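Side-chain contacts in Phosphoglucomutase/phosphomannomutase family protein (Burkholderia thailandensis, PDB 3UW2), which probably moves a phosphoryl group within a sugar phosphate, as a metal-dependent mutase of the phosphohexose mutase family: residues Asp179-Val182 with Glu183-Gly187; Glu291-Leu294 with Ser295-Pro298. All blocks are in the same frame, centred on the assembly; numbering follows the deposited sequence.

Contact 1 of 2, residues Asp179-Val182 with Glu183-Gly187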
loop_
_atom_site.group_PDB
_atom_site.type_symbol
_atom_site.label_atom_id
_atom_site.label_comp_id
_atom_site.label_asym_id
_atom_site.label_seq_id
_atom_site.Cartn_x
_atom_site.Cartn_y
_atom_site.Cartn_z
ATOM N N ASP A 179 10.035 -20.051 -0.057
ATOM C CA ASP A 179 11.377 -20.299 -0.556
ATOM C C ASP A 179 11.522 -19.692 -1.955
ATOM O O ASP A 179 12.553 -19.081 -2.221
ATOM C CB ASP A 179 11.670 -21.801 -0.692
ATOM C CG ASP A 179 11.854 -22.490 0.643
ATOM O OD1 ASP A 179 11.921 -21.829 1.701
ATOM O OD2 ASP A 179 11.918 -23.731 0.618
ATOM N N GLN A 180 10.537 -19.904 -2.850
ATOM C CA GLN A 180 10.617 -19.278 -4.193
ATOM C C GLN A 180 10.710 -17.747 -4.043
ATOM O O GLN A 180 11.452 -17.080 -4.738
ATOM C CB GLN A 180 9.384 -19.514 -5.044
ATOM C CG GLN A 180 9.307 -20.860 -5.673
ATOM C CD GLN A 180 8.056 -21.008 -6.490
ATOM O OE1 GLN A 180 7.186 -21.826 -6.181
ATOM N NE2 GLN A 180 7.970 -20.248 -7.560
ATOM N N TYR A 181 9.914 -17.204 -3.156
ATOM C CA TYR A 181 9.934 -15.725 -2.974
ATOM C C TYR A 181 11.323 -15.203 -2.518
ATOM O O TYR A 181 11.941 -14.315 -3.132
ATOM C CB TYR A 181 8.889 -15.388 -1.964
ATOM C CG TYR A 181 8.764 -13.884 -1.644
ATOM C CD1 TYR A 181 8.058 -13.017 -2.483
ATOM C CD2 TYR A 181 9.297 -13.386 -0.472
ATOM C CE1 TYR A 181 7.935 -11.629 -2.126
ATOM C CE2 TYR A 181 9.205 -12.052 -0.124
ATOM C CZ TYR A 181 8.499 -11.170 -0.957
ATOM O OH TYR A 181 8.371 -9.813 -0.574
ATOM N N VAL A 182 11.814 -15.745 -1.417
ATOM C CA VAL A 182 13.107 -15.321 -0.894
ATOM C C VAL A 182 14.199 -15.510 -1.937
ATOM O O VAL A 182 14.995 -14.585 -2.164
ATOM C CB VAL A 182 13.475 -16.052 0.420
ATOM C CG1 VAL A 182 14.883 -15.636 0.904
ATOM C CG2 VAL A 182 12.394 -15.731 1.497
ATOM N N GLU A 183 14.225 -16.676 -2.589
ATOM C CA GLU A 183 15.276 -16.961 -3.566
ATOM C C GLU A 183 15.178 -16.048 -4.755
ATOM O O GLU A 183 16.200 -15.750 -5.423
ATOM C CB GLU A 183 15.213 -18.414 -4.044
ATOM C CG GLU A 183 15.639 -19.351 -2.932
ATOM C CD GLU A 183 15.141 -20.775 -3.148
ATOM O OE1 GLU A 183 15.329 -21.318 -4.268
ATOM O OE2 GLU A 183 14.571 -21.358 -2.193
ATOM N N ARG A 184 13.949 -15.597 -5.026
ATOM C CA ARG A 184 13.770 -14.755 -6.203
ATOM C C ARG A 184 14.360 -13.378 -5.894
ATOM O O ARG A 184 15.014 -12.780 -6.755
ATOM C CB ARG A 184 12.301 -14.732 -6.680
ATOM C CG ARG A 184 11.945 -13.589 -7.613
ATOM C CD ARG A 184 12.634 -13.667 -8.990
ATOM N NE ARG A 184 12.183 -12.573 -9.853
ATOM C CZ ARG A 184 12.664 -11.323 -9.795
ATOM N NH1 ARG A 184 13.628 -10.983 -8.921
ATOM N NH2 ARG A 184 12.173 -10.392 -10.597
ATOM N N ILE A 185 14.154 -12.863 -4.688
ATOM C CA ILE A 185 14.711 -11.577 -4.322
ATOM C C ILE A 185 16.267 -11.591 -4.122
ATOM O O ILE A 185 17.015 -10.708 -4.638
ATOM C CB ILE A 185 13.993 -10.995 -3.082
ATOM C CG1 ILE A 185 12.489 -10.681 -3.434
ATOM C CG2 ILE A 185 14.741 -9.741 -2.654
ATOM C CD1 ILE A 185 11.628 -10.348 -2.212
ATOM N N VAL A 186 16.724 -12.590 -3.374
ATOM C CA VAL A 186 18.151 -12.804 -3.058
ATOM C C VAL A 186 19.021 -13.002 -4.305
ATOM O O VAL A 186 20.111 -12.447 -4.377
ATOM C CB VAL A 186 18.291 -13.951 -2.009
ATOM C CG1 VAL A 186 19.712 -14.512 -1.912
ATOM C CG2 VAL A 186 17.835 -13.427 -0.644
ATOM N N GLY A 187 18.530 -13.772 -5.283
ATOM C CA GLY A 187 19.241 -14.006 -6.540
ATOM C C GLY A 187 19.344 -12.744 -7.408
ATOM O O GLY A 187 20.155 -12.720 -8.304
#
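Glu183 lies one helical turn beyond Asp179, and its N-H bonds to Asp179 O in the regular i to i+4 pattern of an alpha-helix. Its extended side chain runs back along that turn, bringing OE2 to 3.3 Å from Asp179 CB. The two acids lie side by side, with Asp179 OD2 and Glu183 OE2 4.5 Å apart; this closeness of like charges is probably eased by Arg212, which forms a salt bridge with Asp179 OD1. Arg184 N bonds to Gln180 O at 2.9 Å and only weakly to Tyr181 O, while its side chain leads away from the turn to Tyr359 OH and the carbonyl of Arg357. Ile185 makes the closest apolar contact: CG1 stands beside its own backbone N (chi1 -65°), and CD1 reaches over one face of the Tyr181 ring, 3.8 Å from the centroid and 26° off the normal. This CH-pi contact is offset toward the hydroxyl end, where CD1 is 3.5 Å from Tyr181 CZ. Val186 repeats the i to i+4 step, its N-H pointing almost straight (172°) at Val182 O, and its CG2 lies 4.0 Å from Val182 CG1. Val182 and Val186 pack on helix 206-216, Ile185 on both it and helix 364-375, and Tyr181 on helices 101-107 and 364-375, its OH bonded to Asp363; helix 178-186 thus bridges parts of three domains.

Contact 2 of 2, residues Glu291-Leu294 with Ser295-Pro298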
loop_
_atom_site.group_PDB
_atom_site.type_symbol
_atom_site.label_atom_id
_atom_site.label_comp_id
_atom_site.label_asym_id
_atom_site.label_seq_id
_atom_site.Cartn_x
_atom_site.Cartn_y
_atom_site.Cartn_z
ATOM N N GLU A 291 15.654 7.861 -8.929
ATOM C CA GLU A 291 16.977 8.161 -9.416
ATOM C C GLU A 291 17.680 6.878 -9.875
ATOM O O GLU A 291 18.228 6.818 -10.980
ATOM C CB GLU A 291 17.781 8.912 -8.354
ATOM C CG GLU A 291 19.294 8.974 -8.590
ATOM C CD GLU A 291 19.996 9.831 -7.517
ATOM O OE1 GLU A 291 19.663 9.718 -6.299
ATOM O OE2 GLU A 291 20.867 10.633 -7.909
ATOM N N GLU A 292 17.692 5.867 -9.041
ATOM C CA GLU A 292 18.375 4.621 -9.411
ATOM C C GLU A 292 17.685 3.927 -10.646
ATOM O O GLU A 292 18.351 3.498 -11.602
ATOM C CB GLU A 292 18.394 3.691 -8.192
ATOM C CG GLU A 292 19.320 2.487 -8.361
ATOM C CD GLU A 292 18.818 1.463 -9.370
ATOM O OE1 GLU A 292 17.589 1.240 -9.435
ATOM O OE2 GLU A 292 19.656 0.896 -10.129
ATOM N N VAL A 293 16.347 3.859 -10.639
ATOM C CA VAL A 293 15.609 3.238 -11.757
ATOM C C VAL A 293 15.856 3.996 -13.056
ATOM O O VAL A 293 16.126 3.392 -14.081
ATOM C CB VAL A 293 14.099 3.126 -11.405
ATOM C CG1 VAL A 293 13.168 2.811 -12.599
ATOM C CG2 VAL A 293 13.920 2.145 -10.269
ATOM N N LEU A 294 15.763 5.325 -13.011
ATOM C CA LEU A 294 15.949 6.106 -14.222
ATOM C C LEU A 294 17.378 6.025 -14.805
ATOM O O LEU A 294 17.586 6.136 -16.037
ATOM C CB LEU A 294 15.543 7.566 -13.982
ATOM C CG LEU A 294 14.018 7.712 -13.833
ATOM C CD1 LEU A 294 13.819 9.139 -13.265
ATOM C CD2 LEU A 294 13.326 7.532 -15.217
ATOM N N SER A 295 18.353 5.776 -13.936
ATOM C CA SER A 295 19.708 5.594 -14.363
ATOM C C SER A 295 19.785 4.402 -15.284
ATOM O O SER A 295 20.585 4.424 -16.154
ATOM C CB SER A 295 20.636 5.397 -13.133
ATOM O OG SER A 295 20.696 4.026 -12.784
ATOM N N ARG A 296 18.901 3.399 -15.158
ATOM C CA ARG A 296 18.843 2.244 -16.090
ATOM C C ARG A 296 17.695 2.287 -17.127
ATOM O O ARG A 296 17.610 1.412 -17.973
ATOM C CB ARG A 296 18.810 0.868 -15.326
ATOM C CG ARG A 296 20.105 0.597 -14.482
ATOM C CD ARG A 296 20.006 -0.628 -13.535
ATOM N NE ARG A 296 19.032 -0.413 -12.454
ATOM C CZ ARG A 296 17.753 -0.806 -12.465
ATOM N NH1 ARG A 296 17.253 -1.473 -13.516
ATOM N NH2 ARG A 296 16.970 -0.506 -11.444
ATOM N N ASN A 297 16.815 3.286 -17.027
ATOM C CA ASN A 297 15.644 3.375 -17.871
ATOM C C ASN A 297 15.469 4.844 -18.288
ATOM O O ASN A 297 14.523 5.491 -17.818
ATOM C CB ASN A 297 14.389 2.955 -17.062
ATOM C CG ASN A 297 14.371 1.475 -16.725
ATOM O OD1 ASN A 297 13.930 0.690 -17.547
ATOM N ND2 ASN A 297 14.904 1.082 -15.539
ATOM N N PRO A 298 16.361 5.388 -19.128
ATOM C CA PRO A 298 16.316 6.830 -19.460
ATOM C C PRO A 298 15.006 7.174 -20.141
ATOM O O PRO A 298 14.519 6.376 -20.972
ATOM C CB PRO A 298 17.483 7.040 -20.434
ATOM C CG PRO A 298 18.330 5.817 -20.332
ATOM C CD PRO A 298 17.471 4.689 -19.786
#
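The C-terminal end of helix 282-296 is held by an i to i+4 salt bridge and by a side-chain amide that binds a carbonyl of the last turn. Arg296 meets Glu292 side-on with two nitrogens: NE bonds to Glu292 OE2 and NH2 to Glu292 OE1, each at 2.7 Å. Both oxygens use their syn lone pairs, and the carboxylate and guanidinium planes are only 18° apart, making a nearly flat, bidentate salt bridge. Two bends bring the groups together, one in Glu292 at chi2 (-70°) and one in Arg296 at chi3 (-67°). Ser295 folds its OG back over the helix to bond Glu292 O at 2.7 Å, while its own N-H goes to Glu291 O. Val293 O takes two donors from opposite faces of its carbonyl plane: Arg296 N at 3.0 Å, well above the plane, and Asn297 ND2, also at 3.0 Å, whose amide keeps the oxygen in its own plane. Asn297, where the chain leaves the helix, thus turns its amide back onto a carbonyl of the last turn. Leu294 CD2 lies 3.5 Å from Asn297 O. Asp356 takes Arg296 NH2 in a second salt bridge and also accepts from Asn297 ND2, tying this end to a loop of the third domain. Glu292 and Val293 rest on helix 364-375, and Leu294 on the loop that precedes strand 301-305.

How the contacts relate
Contact 1 and contact 2 are separate, their centres 23 Å apart and their nearest atoms about 11 Å apart, and they fall in the second and third alpha/beta/alpha domain ranges. Both nonetheless reach helix 364-375: Tyr181 and Ile185 from 179-187, Glu292 and Val293 from 291-298. The loop at 356-359 also links them, Arg184 bonding to Arg357 O and Tyr359 while Arg296 and Asn297 share Asp356. Of the two, contact 1 is the nearer to a functional site: the Tyr181 side chain is about 9 Å from that of the zinc ligand Asp268 and about 13 Å from the zinc ion. Contact 2 lies away from the metal site.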